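Local coordinates for protein putative glycosyl hydrolase (Bacteroides thetaiotaomicron VPI-5482, PDB 3K11) that is probably a hydrolase of glycosyl hydrolase family 88, a group of carbohydrate-degrading enzymes built on a barrel of helices, at residues G129-S133 / Q134-I138; A153-K156 / L157-D161; L164-D167 / G168-N172; E277-D280 / V281-E284. All coordinates share one frame; numbering follows the deposited sequence.

Interaction 1: G129-S133 / Q134-I138; sequences GKTDS and QLLQI. With EDO (1,2-ethanediol), chain Q.
Asp-132 sits at the N-cap of helix 133-139, and its O accepts from Leu-136 N at 3.2 Å and, weakly, from Leu-135 N at 2.8 Å, forming the first turn. Its side chain caps the same turn. CG lies anti to the backbone N (chi1 -173°), which brings OD1 back over the helix start. There OD1 takes the N-H of Gln-134 at 2.9 Å, in a nearly straight bond of 164°. The donor meets OD1 from above the carboxylate plane. The carboxylate is also held from outside: OD1 makes a salt bridge to Arg-74 and OD2 accepts from Leu-72 N on strand 70-72. These bonds fix its rotation. On the apolar side, the methyl CG2 of Thr-131 lies 3.9 Å from CD2 of Leu-136, the two side chains meeting at a slant. Both also touch Tyr-125 of helix 101-128. Thr-131 O receives a weak bond from an ethanediol molecule, probably from the crystallisation liquor. An aspartate N-cap, with an apolar contact between the residue before it and the fourth residue of the helix, resembles the hydrophobic staple of a helix N-terminus.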
# COMPACT_ATOMS: atom_id res chain seq x y z
N GLY A 129 33.24 12.76 43.11
CA GLY A 129 33.56 12.31 41.77
C GLY A 129 32.47 11.45 41.14
O GLY A 129 32.62 10.99 40.02
N LYS A 130 31.37 11.23 41.87
CA LYS A 130 30.29 10.42 41.35
C LYS A 130 29.00 10.80 42.04
O LYS A 130 29.01 11.26 43.19
CB LYS A 130 30.59 8.91 41.51
CG LYS A 130 30.89 8.45 42.90
CD LYS A 130 31.32 6.96 42.98
N THR A 131 27.89 10.64 41.30
CA THR A 131 26.56 10.84 41.85
C THR A 131 25.51 10.08 41.05
O THR A 131 25.84 9.29 40.15
CB THR A 131 26.19 12.35 41.97
OG1 THR A 131 25.07 12.51 42.85
CG2 THR A 131 25.89 12.96 40.68
N ASP A 132 24.24 10.29 41.40
CA ASP A 132 23.11 9.68 40.67
C ASP A 132 23.23 9.99 39.19
O ASP A 132 23.25 11.15 38.77
CB ASP A 132 21.83 10.26 41.27
CG ASP A 132 20.56 9.62 40.75
OD1 ASP A 132 20.60 8.86 39.77
OD2 ASP A 132 19.51 9.94 41.33
N SER A 133 23.27 8.95 38.37
CA SER A 133 23.30 9.15 36.92
C SER A 133 22.14 10.02 36.41
O SER A 133 22.27 10.69 35.38
CB SER A 133 23.26 7.81 36.23
OG SER A 133 22.05 7.15 36.55
N GLN A 134 21.00 10.03 37.11
CA GLN A 134 19.88 10.87 36.67
C GLN A 134 20.23 12.34 36.85
O GLN A 134 19.77 13.21 36.10
CB GLN A 134 18.59 10.52 37.45
CG GLN A 134 18.04 9.14 37.08
CD GLN A 134 16.61 8.91 37.58
OE1 GLN A 134 15.88 9.86 37.86
NE2 GLN A 134 16.21 7.63 37.66
N LEU A 135 21.04 12.63 37.86
CA LEU A 135 21.46 14.00 38.07
C LEU A 135 22.54 14.42 37.10
O LEU A 135 22.64 15.61 36.75
CB LEU A 135 21.86 14.24 39.54
CG LEU A 135 20.69 14.75 40.36
CD1 LEU A 135 20.32 16.17 39.93
CD2 LEU A 135 19.46 13.81 40.42
N LEU A 136 23.36 13.48 36.65
CA LEU A 136 24.34 13.83 35.65
C LEU A 136 23.69 14.22 34.31
O LEU A 136 24.25 15.01 33.54
CB LEU A 136 25.37 12.69 35.47
CG LEU A 136 26.28 12.51 36.71
CD1 LEU A 136 27.19 11.34 36.44
CD2 LEU A 136 27.09 13.75 37.08
N GLN A 137 22.49 13.70 34.05
CA GLN A 137 21.77 14.03 32.84
C GLN A 137 21.34 15.49 32.91
O GLN A 137 21.44 16.23 31.94
CB GLN A 137 20.55 13.12 32.67
CG GLN A 137 19.87 13.35 31.36
CD GLN A 137 18.67 12.48 31.08
OE1 GLN A 137 17.88 12.18 31.98
NE2 GLN A 137 18.49 12.13 29.81
N ILE A 138 20.88 15.89 34.09
CA ILE A 138 20.39 17.25 34.34
C ILE A 138 21.54 18.21 34.38
O ILE A 138 21.48 19.29 33.81
CB ILE A 138 19.60 17.32 35.68
CG1 ILE A 138 18.31 16.48 35.55
CG2 ILE A 138 19.30 18.78 36.09
CD1 ILE A 138 17.68 16.00 36.85
C1 EDO Q . 25.63 6.58 42.51
O1 EDO Q . 25.81 7.67 43.43
C2 EDO Q . 26.97 5.94 42.22
O2 EDO Q . 27.62 6.69 41.20

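Interaction 2: A153-K156 / L157-D161; sequences AMIK and LRLKD. With EDO (1,2-ethanediol), chain P.
The pairing of Ile-155 with Leu-159 is an i to i+4 contact within one helix, 148-160, which packs among helices 82-98, 101-128, 167-180 and 202-217. The family is known for an (alpha/alpha)6 barrel, and this packing is consistent with it. CG2 of Ile-155 lies 3.7 Å from CD1 of Leu-159. The two side chains run side by side and point the same way. In Ile-155, CG2 is anti to the backbone N and CG1 anti to the carbonyl carbon (chi1 -69°), so CG2 is the branch that faces the next turn. The backbone beneath is regular. Leu-157 N donates to Ala-153 O at 3.0 Å, Arg-158 N to Met-154 O at 2.9 Å, and Leu-159 N to Ile-155 O at 2.9 Å. Lys-160 lays its CG against Lys-156 O at 3.5 Å. Further on, Leu-159 O accepts from O2 of an ethanediol molecule at 2.9 Å. Lys-156 NZ makes a salt bridge to Glu-277 and a hydrogen bond to Ser-89, while Arg-158 bonds through NH1 to Glu-162 O and Leu-164 O and through NE to Tyr-217 OH. The backbone bonds and the Ile-155/Leu-159 pair thus hold the turn together. Apolar side chains, among them Met-154 (present as selenomethionine) on helix 167-180, also pack on neighbouring helices, and Lys-156 and Arg-158 add polar ties. The salt bridge of Lys-156 to the buried Glu-277 would be expected to keep both groups charged.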
# COMPACT_ATOMS: atom_id res chain seq x y z
N ALA A 153 9.57 22.86 28.65
CA ALA A 153 8.51 22.92 29.68
C ALA A 153 8.82 23.88 30.83
O ALA A 153 7.91 24.56 31.33
CB ALA A 153 8.22 21.53 30.21
N MSE A 154 10.08 23.93 31.26
CA MSE A 154 10.49 24.82 32.35
C MSE A 154 10.34 26.28 31.94
O MSE A 154 9.89 27.08 32.72
CB MSE A 154 11.93 24.55 32.76
CG MSE A 154 12.06 23.27 33.55
SE MSE A 154 13.93 22.99 34.06
CE MSE A 154 13.65 21.42 35.14
N ILE A 155 10.74 26.61 30.70
CA ILE A 155 10.51 27.96 30.16
C ILE A 155 9.01 28.30 30.14
O ILE A 155 8.58 29.33 30.68
CB ILE A 155 11.10 28.10 28.76
CG1 ILE A 155 12.64 28.08 28.82
CG2 ILE A 155 10.65 29.42 28.12
CD1 ILE A 155 13.28 27.68 27.40
N LYS A 156 8.19 27.39 29.62
CA LYS A 156 6.76 27.61 29.56
C LYS A 156 6.15 27.92 30.91
O LYS A 156 5.39 28.89 31.05
CB LYS A 156 6.06 26.41 28.97
CG LYS A 156 6.26 26.22 27.47
CD LYS A 156 5.75 24.87 27.08
CE LYS A 156 5.71 24.64 25.57
NZ LYS A 156 5.23 23.26 25.23
N LEU A 157 6.51 27.15 31.93
CA LEU A 157 5.92 27.40 33.24
C LEU A 157 6.51 28.63 33.93
O LEU A 157 5.79 29.40 34.54
CB LEU A 157 6.01 26.16 34.14
CG LEU A 157 5.17 26.22 35.43
CD1 LEU A 157 3.69 26.48 35.11
CD2 LEU A 157 5.30 24.90 36.20
N ARG A 158 7.82 28.83 33.79
CA ARG A 158 8.40 29.99 34.42
C ARG A 158 7.84 31.29 33.85
O ARG A 158 7.68 32.28 34.57
CB ARG A 158 9.91 29.98 34.34
CG ARG A 158 10.52 31.16 35.07
CD ARG A 158 11.96 30.90 35.45
NE ARG A 158 12.59 32.20 35.65
CZ ARG A 158 12.38 32.96 36.70
NH1 ARG A 158 11.64 32.55 37.72
NH2 ARG A 158 12.95 34.17 36.74
N LEU A 159 7.55 31.31 32.56
CA LEU A 159 6.93 32.50 31.98
C LEU A 159 5.52 32.73 32.51
O LEU A 159 5.03 33.85 32.45
CB LEU A 159 6.95 32.44 30.46
CG LEU A 159 8.35 32.62 29.84
CD1 LEU A 159 8.32 32.26 28.35
CD2 LEU A 159 8.93 34.02 30.04
N LYS A 160 4.89 31.71 33.07
CA LYS A 160 3.59 31.85 33.73
C LYS A 160 3.72 32.12 35.22
O LYS A 160 2.75 32.58 35.84
CB LYS A 160 2.74 30.61 33.50
CG LYS A 160 2.37 30.34 32.07
CD LYS A 160 1.63 29.01 31.95
CE LYS A 160 1.00 28.81 30.54
NZ LYS A 160 -0.24 27.94 30.51
N ASP A 161 4.90 31.89 35.79
CA ASP A 161 5.14 32.02 37.22
C ASP A 161 6.60 32.38 37.53
O ASP A 161 7.45 31.53 37.70
CB ASP A 161 4.81 30.70 37.91
CG ASP A 161 5.00 30.75 39.40
OD1 ASP A 161 5.31 31.83 39.95
OD2 ASP A 161 4.82 29.69 40.03
C1 EDO P . 4.07 35.86 36.57
O1 EDO P . 4.94 35.42 37.59
C2 EDO P . 4.90 36.03 35.32
O2 EDO P . 3.99 35.82 34.25

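Interaction 3: L164-D167 / G168-N172; sequences LPVD and GLIQN
Val-166 and Ile-170 span the first turn of helix 167-180, with Val-166 as N-cap and an inverse gamma turn centred on Pro-165 just before it. Their side is the tight one. Ile-170 N donates to Val-166 O at 2.9 Å, almost straight at 171°. CG1 of Ile-170 rests on the same oxygen at 3.3 Å. Its CD1 reaches CG2 of Val-166 at 3.8 Å, and the two side chains meet at an angle. Arg-158 and Met-154 of helix 148-160 and Met-214 of helix 202-217 pack against this side. Elsewhere in the turn polar groups and water take over. As Val-166 has no polar side-chain atom to cap with, two waters serve the amides there. One accepts from Leu-169 N at 3.1 Å and the other from Gly-168 N at 3.0 Å. Both donate to Pro-165 O, the second weakly. Asp-167 and the exposed Gln-171 make a polar pair one turn apart. Gln-171 bends at its second torsion (chi2 -62°), which swings the amide back toward the carboxylate. The carboxylate and amide planes are 55° apart. Asp-167 OD1 also has a hydrogen bond with Tyr-217 OH, so two partners grip it. Gln-171 NE2 donates a nearly straight hydrogen bond of 3.0 Å to Asp-167 OD1, on its syn side and somewhat out of the carboxylate plane, with that oxygen nearly in the amide plane.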
# COMPACT_ATOMS: atom_id res chain seq x y z
N LEU A 164 8.91 30.53 40.03
CA LEU A 164 9.43 29.18 39.76
C LEU A 164 10.95 29.25 39.59
O LEU A 164 11.44 29.85 38.61
CB LEU A 164 8.77 28.63 38.49
CG LEU A 164 9.13 27.18 38.17
CD1 LEU A 164 8.59 26.22 39.22
CD2 LEU A 164 8.65 26.78 36.74
N PRO A 165 11.72 28.68 40.53
CA PRO A 165 13.15 28.95 40.52
C PRO A 165 14.00 28.05 39.60
O PRO A 165 15.03 27.50 40.02
CB PRO A 165 13.51 28.80 42.01
CG PRO A 165 12.66 27.68 42.43
CD PRO A 165 11.35 27.83 41.68
N VAL A 166 13.62 28.00 38.33
CA VAL A 166 14.25 27.11 37.35
C VAL A 166 15.20 27.82 36.38
O VAL A 166 15.72 27.20 35.43
CB VAL A 166 13.19 26.31 36.57
CG1 VAL A 166 12.49 25.28 37.46
CG2 VAL A 166 12.19 27.21 35.84
N ASP A 167 15.54 29.08 36.63
CA ASP A 167 16.43 29.78 35.70
C ASP A 167 17.79 29.11 35.61
O ASP A 167 18.34 29.00 34.53
CB ASP A 167 16.62 31.24 36.04
CG ASP A 167 17.45 31.97 34.97
OD1 ASP A 167 16.97 32.07 33.82
OD2 ASP A 167 18.59 32.37 35.26
N GLY A 168 18.34 28.64 36.73
CA GLY A 168 19.65 28.00 36.67
C GLY A 168 19.62 26.75 35.79
O GLY A 168 20.52 26.53 34.94
N LEU A 169 18.56 25.96 35.91
CA LEU A 169 18.44 24.75 35.10
C LEU A 169 18.25 25.09 33.63
O LEU A 169 18.84 24.46 32.77
CB LEU A 169 17.28 23.86 35.60
CG LEU A 169 17.49 23.24 36.99
CD1 LEU A 169 16.18 22.77 37.57
CD2 LEU A 169 18.44 22.09 36.83
N ILE A 170 17.39 26.08 33.36
CA ILE A 170 17.14 26.55 31.99
C ILE A 170 18.43 27.04 31.37
O ILE A 170 18.78 26.67 30.24
CB ILE A 170 16.07 27.67 31.93
CG1 ILE A 170 14.68 27.15 32.27
CG2 ILE A 170 16.08 28.39 30.58
CD1 ILE A 170 13.66 28.26 32.53
N GLN A 171 19.18 27.87 32.08
CA GLN A 171 20.43 28.39 31.47
C GLN A 171 21.42 27.28 31.18
O GLN A 171 22.09 27.29 30.12
CB GLN A 171 21.09 29.46 32.35
CG GLN A 171 20.22 30.72 32.61
CD GLN A 171 19.88 31.49 31.38
OE1 GLN A 171 20.60 31.43 30.38
NE2 GLN A 171 18.75 32.20 31.40
N ASN A 172 21.51 26.30 32.07
CA ASN A 172 22.44 25.18 31.88
C ASN A 172 22.04 24.34 30.67
O ASN A 172 22.84 23.96 29.85
CB ASN A 172 22.46 24.32 33.13
CG ASN A 172 23.52 23.24 33.10
OD1 ASN A 172 24.69 23.54 32.87
ND2 ASN A 172 23.14 21.99 33.35
O HOH W 1 17.27 26.28 38.67
O HOH W 2 17.67 29.65 39.49

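Interaction 4: E277-D280 / V281-E284; sequences ELLD and VLPE
Leu-282 folds back on Leu-278 where the chain leaves helix 265-281. Its CB lies 3.8 Å from Leu-278 O. CG comes closer to that oxygen, at 3.5 Å. At the tip the two methyls part: CD1 meets CG of Leu-278 at 4.2 Å, and CD2 meets CD1 of Leu-278 at 3.9 Å. The first torsion of Leu-282 (chi1 -67°) sets CG beside the backbone N, where it lies over Leu-278 O and near Leu-278 CD1. CD1 of Leu-282 also approaches CD2 of Leu-279. Helix 222-240 covers this patch, with Val-230 on Leu-282 and Phe-233 on Leu-278, and helix 289-304 adds Val-292, which touches Leu-278 and Leu-279. Beneath the leucines, Leu-278 O accepts twice. Leu-282 N donates at 3.0 Å, while Val-281 N donates at 2.9 Å from well above the carbonyl plane. Val-281 lays CG2 against Glu-277 O and packs on helix 202-217. A water links the turn to the residue that departs from it, donating to Leu-279 O at 2.6 Å and to Leu-282 O at 2.7 Å. Asp-280 hydrogen-bonds through OD1 to His-338 NE2. The chemistry implies a largely apolar helix exit with its polar backbone partly served in place: Leu-278 O is met by two N-H groups, and one water serves Leu-279 O and Leu-282 O, while the leucines stay buried between helices.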
# COMPACT_ATOMS: atom_id res chain seq x y z
N GLU A 277 4.67 23.37 18.05
CA GLU A 277 5.38 24.17 19.04
C GLU A 277 5.94 25.47 18.47
O GLU A 277 5.91 26.53 19.13
CB GLU A 277 6.49 23.36 19.65
CG GLU A 277 6.03 22.17 20.52
CD GLU A 277 5.51 22.59 21.87
OE1 GLU A 277 4.31 22.85 21.97
OE2 GLU A 277 6.30 22.54 22.84
N LEU A 278 6.48 25.40 17.26
CA LEU A 278 7.04 26.56 16.56
C LEU A 278 5.96 27.53 16.12
O LEU A 278 6.07 28.72 16.35
CB LEU A 278 7.89 26.09 15.37
CG LEU A 278 8.59 27.15 14.54
CD1 LEU A 278 9.43 28.05 15.42
CD2 LEU A 278 9.44 26.50 13.41
N LEU A 279 4.89 27.00 15.53
CA LEU A 279 3.77 27.85 15.13
C LEU A 279 3.01 28.50 16.32
O LEU A 279 2.37 29.56 16.18
CB LEU A 279 2.86 27.10 14.16
CG LEU A 279 3.43 26.84 12.78
CD1 LEU A 279 2.59 25.80 12.11
CD2 LEU A 279 3.57 28.12 11.93
N ASP A 280 3.10 27.89 17.51
CA ASP A 280 2.58 28.53 18.72
C ASP A 280 3.37 29.77 19.07
O ASP A 280 2.85 30.66 19.74
CB ASP A 280 2.68 27.57 19.91
CG ASP A 280 1.58 26.49 19.91
OD1 ASP A 280 0.56 26.61 19.17
OD2 ASP A 280 1.74 25.52 20.71
N VAL A 281 4.63 29.85 18.66
CA VAL A 281 5.51 30.97 19.09
C VAL A 281 5.65 32.05 18.01
O VAL A 281 5.68 33.25 18.31
CB VAL A 281 6.89 30.42 19.46
CG1 VAL A 281 7.85 31.53 19.77
CG2 VAL A 281 6.80 29.46 20.68
N LEU A 282 5.77 31.65 16.75
CA LEU A 282 6.02 32.62 15.69
C LEU A 282 4.92 33.66 15.60
O LEU A 282 3.75 33.30 15.56
CB LEU A 282 6.08 31.97 14.29
CG LEU A 282 7.24 31.02 13.99
CD1 LEU A 282 7.14 30.51 12.56
CD2 LEU A 282 8.64 31.72 14.29
N PRO A 283 5.30 34.93 15.48
CA PRO A 283 4.35 35.98 15.13
C PRO A 283 3.61 35.60 13.88
O PRO A 283 4.20 34.97 13.01
CB PRO A 283 5.24 37.19 14.88
CG PRO A 283 6.44 36.95 15.74
CD PRO A 283 6.66 35.46 15.72
N GLU A 284 2.36 36.02 13.74
CA GLU A 284 1.60 35.60 12.57
C GLU A 284 2.10 36.23 11.29
O GLU A 284 1.87 35.68 10.24
CB GLU A 284 0.13 35.89 12.76
CG GLU A 284 -0.41 35.11 13.93
CD GLU A 284 -1.82 34.62 13.72
OE1 GLU A 284 -2.62 35.36 13.10
OE2 GLU A 284 -2.12 33.50 14.20
O HOH W 3 2.41 31.34 14.34

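Overall arrangement
The contacts follow one another along the chain, from interaction 1 to interaction 4, all inside the family 88 range. Interactions 1 and 3 are helix starts, interaction 2 lies in the later part of helix 148-160, and interaction 4 is a helix exit. Interactions 2 and 3 are closest, with centres about 10 Å apart on consecutive helices. Interactions 1 and 3 have centres about 17 Å apart and touch through Ile-138 and Leu-169. Interactions 2 and 4 have centres about 16 Å apart and are joined by the Lys-156 to Glu-277 salt bridge. Interactions 1 and 4 are farthest apart, with centres about 34 Å apart. The four thus form a connected path, 1-3-2-4, through the packed helices of the fold.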